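Local coordinates for protein carboxylesterase (Uncultured bacterium, PDB 5GMX) that hydrolyses carboxylic esters as a family VIII carboxylesterase of the beta-lactamase fold and also acts on oxyimino cephalosporins, at residues Asn93-Val96 against Ala97-Trp100; Arg59-Arg62 against Ser63-Ile67; Lys277-Gly280 against Ala281-Asn284. One frame throughout, in Å; residues are numbered along the deposited sequence.

Contact 1. Residues Asn93-Val96 against Ala97-Trp100; sequences NARV and ADYW
The carbonyl oxygen Val96 O takes two backbone donors from the turn that follows it. Trp100 N lies 2.9 Å from Val96 O, in the carbonyl plane. Tyr99 N lies 3.0 Å from the same Val96 O but approaches from above that plane, 46° out of it. One residue earlier, Arg95 O accepts a hydrogen bond from Asp98 N at 3.0 Å, also from above its plane. These bonds close the short, weakly bonded helix around Val96 to Tyr99.

Val96 and Trp100, four residues apart, lie side by side and point the same way. The CG1 branch of Val96, anti to its own N (chi1 178°), meets CE3 of the Trp100 indole at 3.9 Å. This pair is buried: helices 138-146 and 165-175 cover the indole, and Phe103 meets it with ring planes at about 45°.

Tyr99 reaches back to Ala94. Ala94 CB is 3.7 Å from Tyr99 OH and 4.1 Å from Tyr99 CE2, oblique to the ring. The hydroxyl is hydrogen-bonded to Asp91 N, which ties the ring to the chain just before Asn93.

Asp98 slants across the Arg95 stem, with Asp98 OD1 3.9 Å from Arg95 CB. Arg95 makes its salt bridge with Asp110 instead. The nearest charged atoms of Arg95 and Asp98 are too far apart for a bond, though their opposite charges probably attract weakly. The turn is therefore closed by backbone bonds; Val96 and Trp100 are buried, while Arg95 and Asp98 stay at the exposed side.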
loop_
_atom_site.group_PDB
_atom_site.type_symbol
_atom_site.label_atom_id
_atom_site.label_comp_id
_atom_site.label_asym_id
_atom_site.label_seq_id
_atom_site.Cartn_x
_atom_site.Cartn_y
_atom_site.Cartn_z
ATOM N N ASN A 93 0.870 -9.694 -19.397
ATOM C CA ASN A 93 -0.080 -9.927 -20.472
ATOM C C ASN A 93 -0.654 -11.339 -20.458
ATOM O O ASN A 93 -1.573 -11.634 -21.209
ATOM C CB ASN A 93 0.583 -9.674 -21.825
ATOM C CG ASN A 93 1.056 -8.260 -21.976
ATOM O OD1 ASN A 93 0.287 -7.318 -21.810
ATOM N ND2 ASN A 93 2.339 -8.097 -22.267
ATOM N N ALA A 94 -0.098 -12.213 -19.623
ATOM C CA ALA A 94 -0.565 -13.594 -19.552
ATOM C C ALA A 94 -1.842 -13.717 -18.730
ATOM O O ALA A 94 -2.114 -12.884 -17.868
ATOM C CB ALA A 94 0.524 -14.494 -18.966
ATOM N N ARG A 95 -2.617 -14.762 -19.007
ATOM C CA ARG A 95 -3.822 -15.051 -18.249
ATOM C C ARG A 95 -3.466 -15.444 -16.827
ATOM O O ARG A 95 -2.534 -16.221 -16.618
ATOM C CB ARG A 95 -4.626 -16.180 -18.902
ATOM C CG ARG A 95 -5.086 -15.917 -20.335
ATOM C CD ARG A 95 -5.589 -17.214 -20.988
ATOM N NE ARG A 95 -6.275 -16.966 -22.256
ATOM C CZ ARG A 95 -5.660 -16.686 -23.400
ATOM N NH1 ARG A 95 -4.335 -16.611 -23.448
ATOM N NH2 ARG A 95 -6.372 -16.474 -24.499
ATOM N N VAL A 96 -4.217 -14.919 -15.859
ATOM C CA VAL A 96 -4.093 -15.346 -14.467
ATOM C C VAL A 96 -4.133 -16.875 -14.366
ATOM O O VAL A 96 -3.367 -17.477 -13.602
ATOM C CB VAL A 96 -5.222 -14.759 -13.578
ATOM C CG1 VAL A 96 -5.085 -15.256 -12.139
ATOM C CG2 VAL A 96 -5.213 -13.245 -13.618
ATOM N N ALA A 97 -5.017 -17.498 -15.152
ATOM C CA ALA A 97 -5.233 -18.944 -15.077
ATOM C C ALA A 97 -4.016 -19.752 -15.530
ATOM O O ALA A 97 -3.906 -20.934 -15.210
ATOM C CB ALA A 97 -6.471 -19.345 -15.898
ATOM N N ASP A 98 -3.098 -19.121 -16.257
ATOM C CA ASP A 98 -1.830 -19.773 -16.594
ATOM C C ASP A 98 -1.048 -20.141 -15.332
ATOM O O ASP A 98 -0.367 -21.163 -15.289
ATOM C CB ASP A 98 -0.972 -18.869 -17.486
ATOM C CG ASP A 98 -1.468 -18.819 -18.921
ATOM O OD1 ASP A 98 -2.531 -19.419 -19.204
ATOM O OD2 ASP A 98 -0.798 -18.173 -19.765
ATOM N N TYR A 99 -1.158 -19.304 -14.306
ATOM C CA TYR A 99 -0.440 -19.512 -13.052
ATOM C C TYR A 99 -1.338 -20.059 -11.946
ATOM O O TYR A 99 -0.864 -20.665 -10.983
ATOM C CB TYR A 99 0.188 -18.208 -12.576
ATOM C CG TYR A 99 0.948 -17.458 -13.637
ATOM C CD1 TYR A 99 2.159 -17.936 -14.118
ATOM C CD2 TYR A 99 0.485 -16.235 -14.114
ATOM C CE1 TYR A 99 2.869 -17.243 -15.086
ATOM C CE2 TYR A 99 1.194 -15.527 -15.076
ATOM C CZ TYR A 99 2.388 -16.034 -15.552
ATOM O OH TYR A 99 3.103 -15.342 -16.502
ATOM N N TRP A 100 -2.636 -19.804 -12.087
ATOM C CA TRP A 100 -3.629 -20.073 -11.051
ATOM C C TRP A 100 -4.850 -20.662 -11.751
ATOM O O TRP A 100 -5.809 -19.952 -12.041
ATOM C CB TRP A 100 -3.969 -18.784 -10.299
ATOM C CG TRP A 100 -4.964 -18.891 -9.170
ATOM C CD1 TRP A 100 -5.542 -20.027 -8.673
ATOM C CD2 TRP A 100 -5.484 -17.805 -8.394
ATOM N NE1 TRP A 100 -6.394 -19.710 -7.643
ATOM C CE2 TRP A 100 -6.373 -18.353 -7.449
ATOM C CE3 TRP A 100 -5.285 -16.417 -8.409
ATOM C CZ2 TRP A 100 -7.066 -17.564 -6.529
ATOM C CZ3 TRP A 100 -5.975 -15.634 -7.493
ATOM C CH2 TRP A 100 -6.855 -16.213 -6.566
#

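Contact 2. Residues Arg59-Arg62 against Ser63-Ile67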
loop_
_atom_site.group_PDB
_atom_site.type_symbol
_atom_site.label_atom_id
_atom_site.label_comp_id
_atom_site.label_asym_id
_atom_site.label_seq_id
_atom_site.Cartn_x
_atom_site.Cartn_y
_atom_site.Cartn_z
ATOM N N ARG A 59 2.217 7.744 26.149
ATOM C CA ARG A 59 3.339 6.983 25.613
ATOM C C ARG A 59 3.809 7.623 24.321
ATOM O O ARG A 59 3.121 7.547 23.309
ATOM C CB ARG A 59 2.961 5.525 25.347
ATOM C CG ARG A 59 2.579 4.719 26.578
ATOM C CD ARG A 59 2.433 3.233 26.246
ATOM N NE ARG A 59 1.421 2.952 25.227
ATOM C CZ ARG A 59 0.110 2.866 25.450
ATOM N NH1 ARG A 59 -0.381 3.045 26.673
ATOM N NH2 ARG A 59 -0.715 2.596 24.443
ATOM N N PRO A 60 5.000 8.239 24.346
ATOM C CA PRO A 60 5.486 8.937 23.150
ATOM C C PRO A 60 5.757 7.988 21.986
ATOM O O PRO A 60 6.177 6.853 22.189
ATOM C CB PRO A 60 6.774 9.617 23.631
ATOM C CG PRO A 60 6.627 9.703 25.135
ATOM C CD PRO A 60 5.862 8.474 25.519
ATOM N N TRP A 61 5.500 8.472 20.776
ATOM C CA TRP A 61 5.860 7.771 19.547
ATOM C C TRP A 61 7.377 7.608 19.488
ATOM O O TRP A 61 8.119 8.554 19.743
ATOM C CB TRP A 61 5.346 8.561 18.331
ATOM C CG TRP A 61 5.389 7.850 16.998
ATOM C CD1 TRP A 61 6.496 7.577 16.237
ATOM C CD2 TRP A 61 4.266 7.362 16.256
ATOM N NE1 TRP A 61 6.127 6.929 15.072
ATOM C CE2 TRP A 61 4.765 6.783 15.064
ATOM C CE3 TRP A 61 2.885 7.343 16.487
ATOM C CZ2 TRP A 61 3.927 6.204 14.106
ATOM C CZ3 TRP A 61 2.056 6.764 15.534
ATOM C CH2 TRP A 61 2.582 6.205 14.360
ATOM N N ARG A 62 7.847 6.403 19.187
ATOM C CA ARG A 62 9.289 6.177 19.148
ATOM C C ARG A 62 9.758 5.907 17.735
ATOM O O ARG A 62 8.942 5.823 16.816
ATOM C CB ARG A 62 9.673 5.049 20.097
ATOM C CG ARG A 62 9.197 5.366 21.515
ATOM C CD ARG A 62 9.592 4.319 22.511
ATOM N NE ARG A 62 11.042 4.162 22.515
ATOM C CZ ARG A 62 11.736 3.651 23.522
ATOM N NH1 ARG A 62 11.118 3.276 24.636
ATOM N NH2 ARG A 62 13.053 3.541 23.421
ATOM N N SER A 63 11.073 5.815 17.548
ATOM C CA SER A 63 11.623 5.634 16.210
ATOM C C SER A 63 11.106 4.357 15.541
ATOM O O SER A 63 10.856 4.343 14.339
ATOM C CB SER A 63 13.153 5.608 16.255
ATOM O OG SER A 63 13.617 4.532 17.040
ATOM N N ASP A 64 10.930 3.297 16.319
ATOM C CA ASP A 64 10.516 2.015 15.751
ATOM C C ASP A 64 9.012 1.736 15.866
ATOM O O ASP A 64 8.578 0.607 15.648
ATOM C CB ASP A 64 11.303 0.875 16.417
ATOM C CG ASP A 64 10.990 0.724 17.897
ATOM O OD1 ASP A 64 10.351 1.634 18.476
ATOM O OD2 ASP A 64 11.423 -0.287 18.496
ATOM N N THR A 65 8.232 2.758 16.206
ATOM C CA THR A 65 6.788 2.595 16.364
ATOM C C THR A 65 6.127 2.230 15.027
ATOM O O THR A 65 6.464 2.786 13.981
ATOM C CB THR A 65 6.146 3.875 16.955
ATOM O OG1 THR A 65 6.603 4.051 18.303
ATOM C CG2 THR A 65 4.625 3.783 16.964
ATOM N N LEU A 66 5.210 1.266 15.075
ATOM C CA LEU A 66 4.464 0.819 13.897
ATOM C C LEU A 66 2.974 1.170 13.980
ATOM O O LEU A 66 2.420 1.304 15.066
ATOM C CB LEU A 66 4.602 -0.696 13.726
ATOM C CG LEU A 66 6.025 -1.242 13.599
ATOM C CD1 LEU A 66 5.999 -2.728 13.843
ATOM C CD2 LEU A 66 6.598 -0.930 12.220
ATOM N N ILE A 67 2.328 1.280 12.826
ATOM C CA ILE A 67 0.887 1.522 12.765
ATOM C C ILE A 67 0.303 0.830 11.530
ATOM O O ILE A 67 0.998 0.635 10.527
ATOM C CB ILE A 67 0.562 3.048 12.731
ATOM C CG1 ILE A 67 -0.913 3.325 13.054
ATOM C CG2 ILE A 67 0.960 3.671 11.399
ATOM C CD1 ILE A 67 -1.359 2.847 14.439
HETATM O O HOH W 1 7.928 5.351 13.683
#
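The chain folds back through a type I beta turn from Arg62 to Thr65, closed by Thr65 N to Arg62 O at 3.2 Å. The Thr65 side chain adds a second tie across the turn. Thr65 OG1 accepts a hydrogen bond from Arg62 N at 2.8 Å, with a fairly straight N-H...O angle of 159°. The two bonds grip Arg62 at both its N and its O.

The two branches of Thr65 do different work. OG1 stands beside the backbone N of Thr65 and faces Arg62. CG2 is anti to that N and lies over one face of the Trp61 indole. The CH-pi contact is well centred: Thr65 CG2 is 3.6 Å from the centroid of the six-membered ring of Trp61, 15° off the ring normal. Thr65 CB also sits near the five-membered ring, 3.6 Å from Trp61 NE1. Farther along, Ile67 CB meets Trp61 CH2 at 4.1 Å, oblique to the ring, and the two side chains cross at about a right angle.

This turn belongs to the connection from strand 43-51 to strand 67-68 in the beta-lactamase fold. Trp61 is joined by a backbone bond to Gly51, and both Trp61 and Thr65 touch Ala214. Ile67 bonds through its backbone to Gly270.

A water accepts a hydrogen bond from Trp61 NE1 at 2.8 Å and lies within bonding range of the carbonyls of Ser63 and Thr65. The indole N-H is thus satisfied in a largely buried place. Those two carbonyls also accept hydrogen bonds from Arg273 and Asn271. On the outer side, Asp64 OD1 comes to 3.8 Å from Arg62 CB, while the Arg62 guanidinium leads away from the turn.

Contact 3. Residues Lys277-Gly280 against Ala281-Asn284; sequences KVYG and ALAN
Tyr279 and Leu282 meet because both hold CG beside the backbone N, anti to the carbonyl carbon (chi1 -81° and -62°). Three residues apart on the helix, the two side chains slant across each other. Leu282 CD1 comes to 4.2 Å from Tyr279 CD1, oblique to the ring. The contact is light and apolar. The same leucine stem lies over the backbone one turn back, with Leu282 CG 3.4 Å from Val278 O.

Regular helical bonds carry the rest. Ala281 N bonds to Lys277 O at 2.9 Å, Leu282 N to Val278 O at 3.0 Å, and Ala283 N to Tyr279 O at 2.8 Å. The first two are nearly straight, and the third is more bent at 144°. Ala283 CB also packs against that carbonyl, 3.3 Å from Tyr279 O. The next bond, Asn284 N to Gly280 O, is weak. Asn284 is the first residue to leave helical geometry. Its side chain turns to other partners, with OD1 held by Arg356 and ND2 by Thr287 O.

Gly280, Ala281 and Ala283 give this part of the helix small side chains or none. The larger groups reach different neighbours. Val278 touches Met76 and Leu282 touches Thr79, both on helix 72-86, while Tyr279 rests on Ala351 and His341, and Leu282 on Phe339, all on strands of the antiparallel sheet.

Helix 272-283 is thus packed between the central sheet and helix 72-86, whose start lies at the probable SxxK motif of Ser71 and Lys74, in the layered helix-and-sheet core characteristic of the serine beta-lactamase fold.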
loop_
_atom_site.group_PDB
_atom_site.type_symbol
_atom_site.label_atom_id
_atom_site.label_comp_id
_atom_site.label_asym_id
_atom_site.label_seq_id
_atom_site.Cartn_x
_atom_site.Cartn_y
_atom_site.Cartn_z
ATOM N N LYS A 277 11.534 4.070 2.274
ATOM C CA LYS A 277 12.642 3.270 1.774
ATOM C C LYS A 277 12.228 2.480 0.541
ATOM O O LYS A 277 12.965 2.451 -0.449
ATOM C CB LYS A 277 13.172 2.319 2.849
ATOM C CG LYS A 277 14.119 3.000 3.833
ATOM C CD LYS A 277 14.646 2.035 4.882
ATOM C CE LYS A 277 15.536 2.799 5.883
ATOM N NZ LYS A 277 16.204 1.878 6.841
ATOM N N VAL A 278 11.058 1.838 0.594
ATOM C CA VAL A 278 10.618 1.081 -0.585
ATOM C C VAL A 278 10.390 2.012 -1.787
ATOM O O VAL A 278 10.911 1.771 -2.896
ATOM C CB VAL A 278 9.345 0.266 -0.300
ATOM C CG1 VAL A 278 8.907 -0.495 -1.552
ATOM C CG2 VAL A 278 9.597 -0.704 0.844
ATOM N N TYR A 279 9.627 3.081 -1.578
ATOM C CA TYR A 279 9.378 3.983 -2.699
ATOM C C TYR A 279 10.641 4.734 -3.120
ATOM O O TYR A 279 10.765 5.141 -4.263
ATOM C CB TYR A 279 8.263 4.967 -2.366
ATOM C CG TYR A 279 6.902 4.357 -2.561
ATOM C CD1 TYR A 279 6.439 4.065 -3.835
ATOM C CD2 TYR A 279 6.089 4.048 -1.475
ATOM C CE1 TYR A 279 5.183 3.497 -4.037
ATOM C CE2 TYR A 279 4.835 3.480 -1.660
ATOM C CZ TYR A 279 4.389 3.206 -2.950
ATOM O OH TYR A 279 3.156 2.639 -3.148
ATOM N N GLY A 280 11.577 4.886 -2.190
ATOM C CA GLY A 280 12.870 5.486 -2.455
ATOM C C GLY A 280 13.660 4.621 -3.417
ATOM O O GLY A 280 14.225 5.136 -4.384
ATOM N N ALA A 281 13.675 3.309 -3.178
ATOM C CA ALA A 281 14.281 2.378 -4.140
ATOM C C ALA A 281 13.595 2.479 -5.498
ATOM O O ALA A 281 14.264 2.520 -6.536
ATOM C CB ALA A 281 14.217 0.939 -3.633
ATOM N N LEU A 282 12.262 2.509 -5.496
ATOM C CA LEU A 282 11.530 2.573 -6.765
ATOM C C LEU A 282 11.742 3.871 -7.548
ATOM O O LEU A 282 11.709 3.878 -8.772
ATOM C CB LEU A 282 10.031 2.359 -6.543
ATOM C CG LEU A 282 9.681 0.986 -5.951
ATOM C CD1 LEU A 282 8.167 0.814 -5.817
ATOM C CD2 LEU A 282 10.319 -0.158 -6.747
ATOM N N ALA A 283 11.900 4.975 -6.836
ATOM C CA ALA A 283 12.100 6.266 -7.462
ATOM C C ALA A 283 13.517 6.407 -7.997
ATOM O O ALA A 283 13.782 7.238 -8.871
ATOM C CB ALA A 283 11.793 7.370 -6.478
ATOM N N ASN A 284 14.426 5.595 -7.473
ATOM C CA ASN A 284 15.834 5.692 -7.851
ATOM C C ASN A 284 16.251 4.606 -8.844
ATOM O O ASN A 284 17.407 4.174 -8.869
ATOM C CB ASN A 284 16.718 5.637 -6.605
ATOM C CG ASN A 284 18.145 6.053 -6.887
ATOM O OD1 ASN A 284 18.382 7.035 -7.588
ATOM N ND2 ASN A 284 19.106 5.306 -6.346
#

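How the contacts relate
Contact 3 is the buried one, packed against the sheet and helix 72-86. Contacts 1 and 2 are partly buried and lie on opposite sides of the chain's centre, their centres about 41 Å apart. None touches another; contacts 2 and 3 come nearest, about 10 Å between closest atoms. No two contacts share a helix or strand. Contact 1 runs from a loop into helix 96-99, contact 3 ends helix 272-283, and contact 2 leads to strand 67-68. Contact 3 has successive helical bonds, with small residues beside larger apolar ones that reach the neighbours. Contact 1 closes a helical turn, charged residues outward. Contact 2 uses a threonine hydroxyl, an indole face and a water.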